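Local coordinates for protein TSSL (Francisella novicida, PDB 4ACK) that probably forms part of the inner-membrane complex of the type VI secretion system, a protein-export machine linked to virulence, at residues 41-49 against 60-68. Sequence-based numbering, arbitrary orientation.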
ATOM      1  N   SER A  41     -12.786   0.629   4.377  1.00 42.15           N
ATOM      2  CA  SER A  41     -12.358  -0.090   3.191  1.00 42.50           C
ATOM      3  C   SER A  41     -11.357  -1.261   3.475  1.00 41.53           C
ATOM      4  O   SER A  41     -11.448  -2.314   2.864  1.00 40.76           O
ATOM      5  CB  SER A  41     -11.740   0.890   2.218  1.00 42.81           C
ATOM      6  OG  SER A  41     -12.770   1.586   1.576  1.00 45.69           O
ATOM      7  N   ILE A  42     -10.455  -1.066   4.426  1.00 40.88           N
ATOM      8  CA  ILE A  42      -9.518  -2.105   4.820  1.00 41.01           C
ATOM      9  C   ILE A  42     -10.242  -3.277   5.464  1.00 41.10           C
ATOM     10  O   ILE A  42      -9.960  -4.429   5.105  1.00 40.51           O
ATOM     11  CB  ILE A  42      -8.371  -1.591   5.736  1.00 40.65           C
ATOM     12  CG1 ILE A  42      -7.542  -0.513   5.025  1.00 39.86           C
ATOM     13  CG2 ILE A  42      -7.456  -2.755   6.268  1.00 40.12           C
ATOM     14  CD1 ILE A  42      -6.928  -0.943   3.726  1.00 41.30           C
ATOM     15  N   PHE A  43     -11.165  -2.992   6.377  1.00 41.50           N
ATOM     16  CA  PHE A  43     -11.999  -4.037   6.981  1.00 42.64           C
ATOM     17  C   PHE A  43     -12.686  -4.982   5.968  1.00 42.14           C
ATOM     18  O   PHE A  43     -12.602  -6.219   6.128  1.00 41.39           O
ATOM     19  CB  PHE A  43     -13.072  -3.500   7.909  1.00 44.65           C
ATOM     20  CG  PHE A  43     -13.913  -4.603   8.523  1.00 49.62           C
ATOM     21  CD1 PHE A  43     -15.010  -5.136   7.836  1.00 52.04           C
ATOM     22  CD2 PHE A  43     -13.543  -5.179   9.756  1.00 55.07           C
ATOM     23  CE1 PHE A  43     -15.759  -6.203   8.380  1.00 54.39           C
ATOM     24  CE2 PHE A  43     -14.304  -6.260  10.328  1.00 55.22           C
ATOM     25  CZ  PHE A  43     -15.406  -6.756   9.639  1.00 54.75           C
ATOM     26  N   PHE A  44     -13.345  -4.390   4.960  1.00 40.99           N
ATOM     27  CA  PHE A  44     -13.970  -5.115   3.856  1.00 40.35           C
ATOM     28  C   PHE A  44     -12.922  -5.819   2.964  1.00 38.49           C
ATOM     29  O   PHE A  44     -13.173  -6.909   2.428  1.00 39.42           O
ATOM     30  CB  PHE A  44     -14.860  -4.172   2.975  1.00 41.07           C
ATOM     31  CG  PHE A  44     -16.184  -3.681   3.640  1.00 47.31           C
ATOM     32  CD1 PHE A  44     -17.282  -4.553   3.822  1.00 53.44           C
ATOM     33  CD2 PHE A  44     -16.351  -2.322   4.019  1.00 52.82           C
ATOM     34  CE1 PHE A  44     -18.510  -4.092   4.418  1.00 54.52           C
ATOM     35  CE2 PHE A  44     -17.562  -1.855   4.620  1.00 54.74           C
ATOM     36  CZ  PHE A  44     -18.644  -2.747   4.812  1.00 54.33           C
ATOM     37  N   LEU A  45     -11.793  -5.169   2.704  1.00 36.17           N
ATOM     38  CA  LEU A  45     -10.731  -5.800   1.919  1.00 34.70           C
ATOM     39  C   LEU A  45     -10.260  -7.046   2.691  1.00 34.29           C
ATOM     40  O   LEU A  45     -10.239  -8.085   2.147  1.00 34.55           O
ATOM     41  CB  LEU A  45      -9.552  -4.869   1.593  1.00 33.62           C
ATOM     42  CG  LEU A  45      -8.389  -5.409   0.715  1.00 32.85           C
ATOM     43  CD1 LEU A  45      -8.830  -6.090  -0.685  1.00 24.05           C
ATOM     44  CD2 LEU A  45      -7.340  -4.260   0.469  1.00 32.42           C
ATOM     45  N   GLN A  46      -9.914  -6.937   3.954  1.00 34.71           N
ATOM     46  CA  GLN A  46      -9.448  -8.086   4.645  1.00 36.69           C
ATOM     47  C   GLN A  46     -10.523  -9.187   4.672  1.00 38.05           C
ATOM     48  O   GLN A  46     -10.307 -10.282   4.184  1.00 38.72           O
ATOM     49  CB  GLN A  46      -9.003  -7.709   6.027  1.00 36.06           C
ATOM     50  CG  GLN A  46      -7.665  -6.900   6.046  1.00 36.20           C
ATOM     51  CD  GLN A  46      -7.273  -6.552   7.471  1.00 40.17           C
ATOM     52  OE1 GLN A  46      -8.122  -6.119   8.240  1.00 40.52           O
ATOM     53  NE2 GLN A  46      -6.007  -6.799   7.851  1.00 40.19           N
ATOM     54  N   GLU A  47     -11.687  -8.876   5.201  1.00 39.63           N
ATOM     55  CA  GLU A  47     -12.765  -9.853   5.246  1.00 41.52           C
ATOM     56  C   GLU A  47     -12.928 -10.589   3.895  1.00 39.48           C
ATOM     57  O   GLU A  47     -13.012 -11.808   3.842  1.00 40.09           O
ATOM     58  CB  GLU A  47     -14.075  -9.167   5.702  1.00 42.91           C
ATOM     59  CG  GLU A  47     -15.335  -9.881   5.188  1.00 50.10           C
ATOM     60  CD  GLU A  47     -16.623  -9.279   5.702  1.00 56.54           C
ATOM     61  OE1 GLU A  47     -16.994  -9.581   6.870  1.00 61.21           O
ATOM     62  OE2 GLU A  47     -17.258  -8.508   4.939  1.00 60.43           O
ATOM     63  N   GLU A  48     -12.909  -9.863   2.801  1.00 38.44           N
ATOM     64  CA  GLU A  48     -13.118 -10.500   1.501  1.00 37.76           C
ATOM     65  C   GLU A  48     -11.936 -11.383   1.115  1.00 36.67           C
ATOM     66  O   GLU A  48     -12.123 -12.552   0.711  1.00 35.61           O
ATOM     67  CB  GLU A  48     -13.400  -9.445   0.441  1.00 38.37           C
ATOM     68  CG  GLU A  48     -13.960  -9.939  -0.817  1.00 41.38           C
ATOM     69  CD  GLU A  48     -15.504 -10.289  -0.730  1.00 43.96           C
ATOM     70  OE1 GLU A  48     -16.172 -10.027   0.318  0.50 39.74           O
ATOM     71  OE2 GLU A  48     -15.995 -10.819  -1.747  0.50 39.95           O
ATOM     72  N   LEU A  49     -10.708 -10.876   1.278  1.00 34.40           N
ATOM     73  CA  LEU A  49      -9.527 -11.735   0.924  1.00 32.83           C
ATOM     74  C   LEU A  49      -9.437 -12.963   1.793  1.00 31.61           C
ATOM     75  O   LEU A  49      -9.075 -13.999   1.314  1.00 30.46           O
ATOM     76  CB  LEU A  49      -8.203 -10.996   1.055  1.00 32.38           C
ATOM     77  CG  LEU A  49      -8.078  -9.875   0.044  1.00 31.14           C
ATOM     78  CD1 LEU A  49      -6.832  -9.031   0.518  1.00 28.94           C
ATOM     79  CD2 LEU A  49      -7.940 -10.459  -1.340  1.00 25.04           C
ATOM     80  N   TYR A  60       0.234 -10.005   2.405  1.00 24.50           N
ATOM     81  CA  TYR A  60       1.046  -9.553   1.316  1.00 24.67           C
ATOM     82  C   TYR A  60       0.326  -8.561   0.390  1.00 24.90           C
ATOM     83  O   TYR A  60       0.942  -7.848  -0.407  1.00 24.03           O
ATOM     84  CB  TYR A  60       1.549 -10.730   0.502  1.00 25.35           C
ATOM     85  CG  TYR A  60       2.699 -11.504   1.129  1.00 27.57           C
ATOM     86  CD1 TYR A  60       3.143 -11.238   2.448  1.00 27.40           C
ATOM     87  CD2 TYR A  60       3.296 -12.534   0.420  1.00 27.82           C
ATOM     88  CE1 TYR A  60       4.190 -11.931   2.993  1.00 29.30           C
ATOM     89  CE2 TYR A  60       4.357 -13.256   0.959  1.00 31.89           C
ATOM     90  CZ  TYR A  60       4.797 -12.948   2.228  1.00 33.48           C
ATOM     91  OH  TYR A  60       5.864 -13.669   2.708  1.00 35.79           O
ATOM     92  N   ILE A  61      -0.995  -8.579   0.420  1.00 25.59           N
ATOM     93  CA  ILE A  61      -1.755  -7.754  -0.480  1.00 25.05           C
ATOM     94  C   ILE A  61      -2.079  -6.477   0.295  1.00 25.85           C
ATOM     95  O   ILE A  61      -1.902  -5.427  -0.239  1.00 27.00           O
ATOM     96  CB  ILE A  61      -3.067  -8.467  -0.880  1.00 25.30           C
ATOM     97  CG1 ILE A  61      -2.761  -9.611  -1.824  1.00 27.64           C
ATOM     98  CG2 ILE A  61      -4.112  -7.470  -1.505  1.00 20.41           C
ATOM     99  CD1 ILE A  61      -3.900 -10.667  -1.779  1.00 33.33           C
ATOM    100  N   VAL A  62      -2.512  -6.583   1.554  1.00 25.40           N
ATOM    101  CA  VAL A  62      -2.965  -5.415   2.280  1.00 27.35           C
ATOM    102  C   VAL A  62      -1.797  -4.594   2.950  1.00 28.78           C
ATOM    103  O   VAL A  62      -1.878  -3.390   3.052  1.00 26.71           O
ATOM    104  CB  VAL A  62      -3.992  -5.827   3.355  1.00 28.31           C
ATOM    105  CG1 VAL A  62      -4.407  -4.639   4.345  1.00 24.67           C
ATOM    106  CG2 VAL A  62      -5.222  -6.470   2.652  1.00 27.76           C
ATOM    107  N   PHE A  63      -0.752  -5.256   3.445  1.00 28.79           N
ATOM    108  CA  PHE A  63       0.330  -4.448   4.071  1.00 28.59           C
ATOM    109  C   PHE A  63       0.942  -3.376   3.109  1.00 28.07           C
ATOM    110  O   PHE A  63       1.141  -2.249   3.512  1.00 28.82           O
ATOM    111  CB  PHE A  63       1.429  -5.338   4.608  1.00 28.50           C
ATOM    112  CG  PHE A  63       2.518  -4.564   5.277  1.00 28.68           C
ATOM    113  CD1 PHE A  63       3.569  -4.014   4.523  1.00 26.99           C
ATOM    114  CD2 PHE A  63       2.448  -4.320   6.644  1.00 26.62           C
ATOM    115  CE1 PHE A  63       4.585  -3.271   5.167  1.00 27.94           C
ATOM    116  CE2 PHE A  63       3.467  -3.557   7.305  1.00 29.65           C
ATOM    117  CZ  PHE A  63       4.509  -3.044   6.564  1.00 27.74           C
ATOM    118  N   PRO A  64       1.288  -3.745   1.870  1.00 26.42           N
ATOM    119  CA  PRO A  64       1.889  -2.764   1.016  1.00 26.84           C
ATOM    120  C   PRO A  64       0.966  -1.590   0.712  1.00 28.56           C
ATOM    121  O   PRO A  64       1.455  -0.505   0.422  1.00 26.60           O
ATOM    122  CB  PRO A  64       2.160  -3.535  -0.289  1.00 26.71           C
ATOM    123  CG  PRO A  64       2.337  -4.990   0.186  1.00 26.50           C
ATOM    124  CD  PRO A  64       1.322  -5.096   1.287  1.00 27.18           C
ATOM    125  N   LEU A  65      -0.355  -1.819   0.682  1.00 28.68           N
ATOM    126  CA  LEU A  65      -1.283  -0.740   0.408  1.00 27.61           C
ATOM    127  C   LEU A  65      -1.278   0.184   1.570  1.00 26.45           C
ATOM    128  O   LEU A  65      -1.277   1.396   1.385  1.00 27.32           O
ATOM    129  CB  LEU A  65      -2.713  -1.276   0.136  1.00 27.78           C
ATOM    130  CG  LEU A  65      -3.785  -0.210  -0.013  1.00 29.37           C
ATOM    131  CD1 LEU A  65      -3.422   0.550  -1.301  1.00 29.34           C
ATOM    132  CD2 LEU A  65      -5.162  -0.920  -0.112  1.00 33.41           C
ATOM    133  N   LEU A  66      -1.268  -0.348   2.781  1.00 27.12           N
ATOM    134  CA  LEU A  66      -1.142   0.503   3.972  1.00 28.48           C
ATOM    135  C   LEU A  66       0.159   1.304   4.058  1.00 30.14           C
ATOM    136  O   LEU A  66       0.171   2.463   4.562  1.00 30.00           O
ATOM    137  CB  LEU A  66      -1.200  -0.315   5.243  1.00 28.35           C
ATOM    138  CG  LEU A  66      -2.387  -1.259   5.426  1.00 34.23           C
ATOM    139  CD1 LEU A  66      -2.336  -1.902   6.813  1.00 35.56           C
ATOM    140  CD2 LEU A  66      -3.716  -0.576   5.201  1.00 37.87           C
ATOM    141  N   ALA A  67       1.259   0.657   3.691  1.00 29.93           N
ATOM    142  CA  ALA A  67       2.554   1.303   3.651  1.00 30.51           C
ATOM    143  C   ALA A  67       2.580   2.422   2.589  1.00 31.08           C
ATOM    144  O   ALA A  67       3.212   3.469   2.798  1.00 31.40           O
ATOM    145  CB  ALA A  67       3.628   0.283   3.333  1.00 30.32           C
ATOM    146  N   TYR A  68       1.940   2.189   1.440  1.00 31.03           N
ATOM    147  CA  TYR A  68       1.812   3.209   0.447  1.00 30.41           C
ATOM    148  C   TYR A  68       1.016   4.443   1.020  1.00 32.32           C
ATOM    149  O   TYR A  68       1.465   5.607   0.894  1.00 31.07           O
ATOM    150  CB  TYR A  68       1.185   2.642  -0.813  1.00 31.29           C
ATOM    151  CG  TYR A  68       0.603   3.708  -1.738  1.00 31.57           C
ATOM    152  CD1 TYR A  68      -0.730   4.197  -1.560  1.00 35.20           C
ATOM    153  CD2 TYR A  68       1.399   4.317  -2.693  1.00 34.12           C
ATOM    154  CE1 TYR A  68      -1.252   5.248  -2.379  1.00 36.00           C
ATOM    155  CE2 TYR A  68       0.916   5.345  -3.522  1.00 37.65           C
ATOM    156  CZ  TYR A  68      -0.414   5.800  -3.378  1.00 39.10           C
ATOM    157  OH  TYR A  68      -0.837   6.785  -4.241  1.00 41.76           O
TER
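V62 fits as a knob into a hole formed by I42, L45, Q46 and L49, the central feature of an apolar packing between antiparallel helices 30-52 and 55-79, consecutive in this all-helical fold. The segment axes lie 10.6 Å apart at 163°; leucines, their methyls one carbon farther from the backbone than valine's, can span that spacing, and buried apolar chains suit an interface that no hydrogen bond crosses. Beta-branched valine suits the hole because its methyls diverge close to the backbone: CG2 enters between the leucines, 3.8 Å from L45 CD2 and 3.7 Å from L49 CD1, while CG1 turns to I42 CG2. Q46 lines the hole with its aliphatic CG, leaving NE2 to bond Y94 OH. At one end L49 and I61 reach toward each other tip to tip, L49 CD1 closest to the branch methyl I61 CG2 at 3.7 Å and I61 CD1 4.1 Å from both L49 methyls. At the other, a turn about CB-CG1 (chi2 -58°) folds the longer arm of I42, and its CD1 lies 3.6 Å from L66 CD2; L65 CD2 fills in beside L45 CD2. Neighbouring helices close over this seam: I13 of helix 4-20 covers I42 and L65, Y93 packs on I42 and L66, Y94 on V62, and helix 118-129 covers I61.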